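Local atomic coordinates of 3-hydroxy-3-methylglutaryl-CoA lyase (Acinetobacter baumannii, PDB entry 6NDS), a protein that is a lyase by name, of the HMGL-like family with a TIM-barrel fold, and binds a zinc ion and coenzyme A. Residues A[79-91]-A[100-112]. Sequence-based numbering, arbitrary orientation. Where two conformers were deposited one is given.
Sequences TRHKDIIYVGLIP and VEANANELNLVLS
Gly88 lies between two backbone bonds that set the parallel register: its N donates to Glu106 O at 3.0 Å, and its O receives Asn108 N in a nearly straight bond (176°). Ile90 N continues the pattern to Asn108 O, while Val110 N closes only weakly on Ile90 O. At the other end Asn105 extends the pairing with its side chain. Asn105 CG sits beside its own backbone N (chi1 -60°), which lays the amide alongside the Tyr86 side chain; Asn105 OD1 accepts from Tyr86 N at 2.9 Å, and Asn105 N donates in return to Tyr86 O.

Strands 85-90 and 106-112 are joined through helix 93-101 as a beta-alpha-beta unit of the TIM barrel, and the helix packs on the sheet face carrying Ile90 and Leu107. Ile90 CG1 meets Leu107 CG at 3.8 Å, both side chains resting on Ala96 and Ala99. On the other face, Val87 CG1 touches Asn108 CB at 3.6 Å, and Leu89 CD1 meets Val110 CG2 with the side chains at about a right angle. This face also holds buried polar groups: Glu106 forms a salt bridge with Arg53, and the Asn108 amide is bonded to Thr149, Asn147 and Glu55. Leu89 approaches the bound coenzyme A, which Pro91 touches.

Where the helix ends in a Schellman motif at Asn103, Arg80 grips Asn103 O end-on, through NH1 at 2.9 Å and NH2 at 3.2 Å, the oxygen lying in the guanidinium plane. NH2 also reaches Ala102 O weakly and bonds Phe75 O, whereas a water accepts from both Arg80 NH1 and Asn105 ND2.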
loop_
_atom_site.group_PDB
_atom_site.type_symbol
_atom_site.label_atom_id
_atom_site.label_comp_id
_atom_site.label_asym_id
_atom_site.label_seq_id
_atom_site.Cartn_x
_atom_site.Cartn_y
_atom_site.Cartn_z
ATOM N N THR A 79 -8.857 -31.683 -0.091
ATOM C CA THR A 79 -7.724 -32.595 -0.031
ATOM C C THR A 79 -6.769 -32.127 1.061
ATOM O O THR A 79 -6.271 -30.998 1.007
ATOM C CB THR A 79 -7.016 -32.621 -1.381
ATOM O OG1 THR A 79 -7.942 -33.029 -2.389
ATOM C CG2 THR A 79 -5.817 -33.587 -1.349
ATOM N N ARG A 80 -6.511 -32.978 2.051
ATOM C CA ARG A 80 -5.658 -32.606 3.181
ATOM C C ARG A 80 -4.199 -32.872 2.815
ATOM O O ARG A 80 -3.803 -34.027 2.641
ATOM C CB ARG A 80 -6.036 -33.395 4.434
ATOM C CG ARG A 80 -7.490 -33.252 4.885
ATOM C CD ARG A 80 -7.800 -31.834 5.276
ATOM N NE ARG A 80 -9.144 -31.721 5.837
ATOM C CZ ARG A 80 -9.415 -31.589 7.135
ATOM N NH1 ARG A 80 -8.435 -31.559 8.029
ATOM N NH2 ARG A 80 -10.674 -31.486 7.540
ATOM N N HIS A 81 -3.405 -31.814 2.699
ATOM C CA HIS A 81 -1.959 -31.968 2.587
ATOM C C HIS A 81 -1.386 -32.177 3.979
ATOM O O HIS A 81 -1.735 -31.442 4.906
ATOM C CB HIS A 81 -1.340 -30.737 1.930
ATOM C CG HIS A 81 -1.683 -30.593 0.480
ATOM N ND1 HIS A 81 -0.727 -30.385 -0.492
ATOM C CD2 HIS A 81 -2.875 -30.634 -0.163
ATOM C CE1 HIS A 81 -1.317 -30.299 -1.672
ATOM N NE2 HIS A 81 -2.619 -30.454 -1.499
ATOM N N LYS A 82 -0.505 -33.174 4.131
ATOM C CA LYS A 82 -0.067 -33.560 5.471
ATOM C C LYS A 82 0.698 -32.450 6.174
ATOM O O LYS A 82 0.730 -32.407 7.408
ATOM C CB LYS A 82 0.807 -34.809 5.416
ATOM C CG LYS A 82 0.055 -36.085 5.141
ATOM C CD LYS A 82 0.973 -37.289 5.301
ATOM C CE LYS A 82 0.246 -38.564 4.924
ATOM N NZ LYS A 82 -0.407 -38.423 3.590
ATOM N N ASP A 83 1.330 -31.559 5.420
ATOM C CA ASP A 83 2.184 -30.558 6.050
ATOM C C ASP A 83 1.524 -29.186 6.121
ATOM O O ASP A 83 2.207 -28.179 6.336
ATOM C CB ASP A 83 3.533 -30.501 5.335
ATOM C CG ASP A 83 4.408 -31.702 5.668
ATOM O OD1 ASP A 83 4.599 -31.982 6.871
ATOM O OD2 ASP A 83 4.882 -32.381 4.734
ATOM N N ILE A 84 0.197 -29.140 6.004
ATOM C CA ILE A 84 -0.578 -27.914 6.132
ATOM C C ILE A 84 -1.538 -28.062 7.305
ATOM O O ILE A 84 -2.183 -29.102 7.469
ATOM C CB ILE A 84 -1.362 -27.590 4.842
ATOM C CG1 ILE A 84 -0.409 -27.403 3.663
ATOM C CG2 ILE A 84 -2.214 -26.346 5.032
ATOM C CD1 ILE A 84 -1.130 -27.115 2.347
ATOM N N ILE A 85 -1.628 -27.020 8.118
ATOM C CA ILE A 85 -2.613 -26.931 9.191
ATOM C C ILE A 85 -3.823 -26.174 8.663
ATOM O O ILE A 85 -3.724 -24.991 8.311
ATOM C CB ILE A 85 -2.010 -26.246 10.429
ATOM C CG1 ILE A 85 -0.864 -27.091 10.986
ATOM C CG2 ILE A 85 -3.077 -25.977 11.490
ATOM C CD1 ILE A 85 0.060 -26.305 11.891
ATOM N N TYR A 86 -4.970 -26.856 8.593
ATOM C CA TYR A 86 -6.222 -26.254 8.156
ATOM C C TYR A 86 -6.967 -25.734 9.381
ATOM O O TYR A 86 -7.356 -26.518 10.258
ATOM C CB TYR A 86 -7.053 -27.271 7.370
ATOM C CG TYR A 86 -6.335 -27.701 6.095
ATOM C CD1 TYR A 86 -6.453 -26.960 4.924
ATOM C CD2 TYR A 86 -5.519 -28.831 6.084
ATOM C CE1 TYR A 86 -5.791 -27.328 3.767
ATOM C CE2 TYR A 86 -4.843 -29.212 4.932
ATOM C CZ TYR A 86 -4.989 -28.459 3.778
ATOM O OH TYR A 86 -4.323 -28.819 2.641
ATOM N N VAL A 87 -7.156 -24.417 9.432
ATOM C CA VAL A 87 -7.645 -23.700 10.605
ATOM C C VAL A 87 -9.115 -23.370 10.403
ATOM O O VAL A 87 -9.519 -22.961 9.313
ATOM C CB VAL A 87 -6.839 -22.403 10.821
ATOM C CG1 VAL A 87 -7.339 -21.654 12.058
ATOM C CG2 VAL A 87 -5.320 -22.689 10.893
ATOM N N GLY A 88 -9.915 -23.523 11.460
ATOM C CA GLY A 88 -11.282 -23.028 11.446
ATOM C C GLY A 88 -11.504 -21.947 12.497
ATOM O O GLY A 88 -11.051 -22.090 13.637
ATOM N N LEU A 89 -12.196 -20.867 12.125
ATOM C CA LEU A 89 -12.517 -19.786 13.058
ATOM C C LEU A 89 -13.718 -20.168 13.914
ATOM O O LEU A 89 -14.744 -20.623 13.393
ATOM C CB LEU A 89 -12.809 -18.487 12.296
ATOM C CG LEU A 89 -13.164 -17.264 13.162
ATOM C CD1 LEU A 89 -12.661 -16.000 12.502
ATOM C CD2 LEU A 89 -14.668 -17.137 13.396
ATOM N N ILE A 90 -13.604 -19.905 15.216
ATOM C CA ILE A 90 -14.535 -20.386 16.235
ATOM C C ILE A 90 -14.954 -19.233 17.140
ATOM O O ILE A 90 -14.084 -18.492 17.625
ATOM C CB ILE A 90 -13.889 -21.509 17.062
ATOM C CG1 ILE A 90 -13.435 -22.650 16.148
ATOM C CG2 ILE A 90 -14.847 -22.006 18.125
ATOM C CD1 ILE A 90 -14.548 -23.210 15.300
ATOM N N PRO A 91 -16.256 -19.031 17.412
ATOM C CA PRO A 91 -16.627 -17.975 18.361
ATOM C C PRO A 91 -17.037 -18.483 19.737
ATOM O O PRO A 91 -17.072 -17.692 20.687
ATOM C CB PRO A 91 -17.822 -17.322 17.664
ATOM C CG PRO A 91 -18.535 -18.530 17.058
ATOM C CD PRO A 91 -17.438 -19.550 16.698
ATOM N N VAL A 100 -14.321 -29.658 15.498
ATOM C CA VAL A 100 -13.685 -30.935 15.808
ATOM C C VAL A 100 -14.346 -32.064 15.026
ATOM O O VAL A 100 -13.665 -32.957 14.504
ATOM C CB VAL A 100 -13.711 -31.191 17.325
ATOM C CG1 VAL A 100 -13.314 -32.629 17.629
ATOM C CG2 VAL A 100 -12.779 -30.211 18.035
ATOM N N GLU A 101 -15.682 -32.046 14.930
ATOM C CA GLU A 101 -16.374 -33.041 14.111
ATOM C C GLU A 101 -15.929 -32.981 12.653
ATOM O O GLU A 101 -15.892 -34.013 11.972
ATOM C CB GLU A 101 -17.888 -32.844 14.204
ATOM N N ALA A 102 -15.603 -31.795 12.154
ATOM C CA ALA A 102 -15.117 -31.635 10.787
ATOM C C ALA A 102 -13.609 -31.827 10.669
ATOM O O ALA A 102 -13.056 -31.652 9.576
ATOM C CB ALA A 102 -15.515 -30.255 10.252
ATOM N N ASN A 103 -12.939 -32.186 11.764
ATOM C CA ASN A 103 -11.498 -32.434 11.783
ATOM C C ASN A 103 -10.708 -31.213 11.320
ATOM O O ASN A 103 -9.732 -31.325 10.571
ATOM C CB ASN A 103 -11.120 -33.665 10.954
ATOM C CG ASN A 103 -9.685 -34.096 11.192
ATOM O OD1 ASN A 103 -9.161 -33.946 12.299
ATOM N ND2 ASN A 103 -9.031 -34.599 10.150
ATOM N N ALA A 104 -11.123 -30.034 11.768
ATOM C CA ALA A 104 -10.223 -28.894 11.671
ATOM C C ALA A 104 -8.945 -29.210 12.442
ATOM O O ALA A 104 -8.988 -29.832 13.509
ATOM C CB ALA A 104 -10.891 -27.635 12.224
ATOM N N ASN A 105 -7.791 -28.843 11.868
ATOM C CA ASN A 105 -6.528 -29.143 12.539
ATOM C C ASN A 105 -6.263 -28.191 13.691
ATOM O O ASN A 105 -5.517 -28.532 14.618
ATOM C CB ASN A 105 -5.338 -29.048 11.580
ATOM C CG ASN A 105 -5.424 -30.014 10.407
ATOM O OD1 ASN A 105 -5.028 -29.664 9.292
ATOM N ND2 ASN A 105 -5.915 -31.237 10.649
ATOM N N GLU A 106 -6.821 -26.990 13.617
ATOM C CA GLU A 106 -6.584 -25.953 14.608
ATOM C C GLU A 106 -7.835 -25.100 14.726
ATOM O O GLU A 106 -8.475 -24.776 13.721
ATOM C CB GLU A 106 -5.377 -25.100 14.215
ATOM C CG GLU A 106 -4.985 -24.014 15.206
ATOM C CD GLU A 106 -3.596 -23.444 14.890
ATOM O OE1 GLU A 106 -3.510 -22.399 14.204
ATOM O OE2 GLU A 106 -2.591 -24.061 15.308
ATOM N N LEU A 107 -8.189 -24.765 15.960
ATOM C CA LEU A 107 -9.336 -23.921 16.249
ATOM C C LEU A 107 -8.833 -22.527 16.596
ATOM O O LEU A 107 -8.080 -22.362 17.562
ATOM C CB LEU A 107 -10.153 -24.508 17.402
ATOM C CG LEU A 107 -11.200 -25.572 17.047
ATOM C CD1 LEU A 107 -10.650 -26.703 16.208
ATOM C CD2 LEU A 107 -11.830 -26.104 18.339
ATOM N N ASN A 108 -9.250 -21.537 15.807
ATOM C CA ASN A 108 -8.882 -20.133 16.006
ATOM C C ASN A 108 -10.014 -19.441 16.761
ATOM O O ASN A 108 -11.049 -19.098 16.180
ATOM C CB ASN A 108 -8.614 -19.454 14.670
ATOM C CG ASN A 108 -8.248 -18.003 14.827
ATOM O OD1 ASN A 108 -7.785 -17.586 15.890
ATOM N ND2 ASN A 108 -8.456 -17.212 13.767
ATOM N N LEU A 109 -9.809 -19.253 18.063
ATOM C CA LEU A 109 -10.770 -18.560 18.913
ATOM C C LEU A 109 -10.631 -17.059 18.704
ATOM O O LEU A 109 -9.520 -16.544 18.602
ATOM C CB LEU A 109 -10.528 -18.891 20.387
ATOM C CG LEU A 109 -10.132 -20.310 20.812
ATOM C CD1 LEU A 109 -10.160 -20.437 22.329
ATOM C CD2 LEU A 109 -11.033 -21.341 20.194
ATOM N N VAL A 110 -11.761 -16.349 18.647
ATOM C CA VAL A 110 -11.729 -14.919 18.347
ATOM C C VAL A 110 -12.610 -14.143 19.318
ATOM O O VAL A 110 -13.779 -14.484 19.518
ATOM C CB VAL A 110 -12.172 -14.632 16.899
ATOM C CG1 VAL A 110 -12.172 -13.116 16.632
ATOM C CG2 VAL A 110 -11.262 -15.340 15.905
ATOM N N LEU A 111 -12.054 -13.078 19.893
ATOM C CA LEU A 111 -12.848 -12.031 20.525
ATOM C C LEU A 111 -12.196 -10.689 20.196
ATOM O O LEU A 111 -11.070 -10.634 19.693
ATOM C CB LEU A 111 -12.989 -12.248 22.042
ATOM C CG LEU A 111 -11.965 -11.608 22.979
ATOM C CD1 LEU A 111 -12.435 -11.755 24.433
ATOM C CD2 LEU A 111 -10.570 -12.196 22.793
ATOM N N SER A 112 -12.925 -9.597 20.440
ATOM C CA SER A 112 -12.417 -8.252 20.175
ATOM C C SER A 112 -11.979 -7.567 21.463
ATOM O O SER A 112 -12.605 -7.738 22.509
ATOM C CB SER A 112 -13.481 -7.396 19.479
ATOM O OG SER A 112 -13.910 -8.015 18.275
HETATM O O HOH W 1 -5.805 -32.714 7.977
HETATM O O HOH W 2 -16.046 -14.785 21.058
#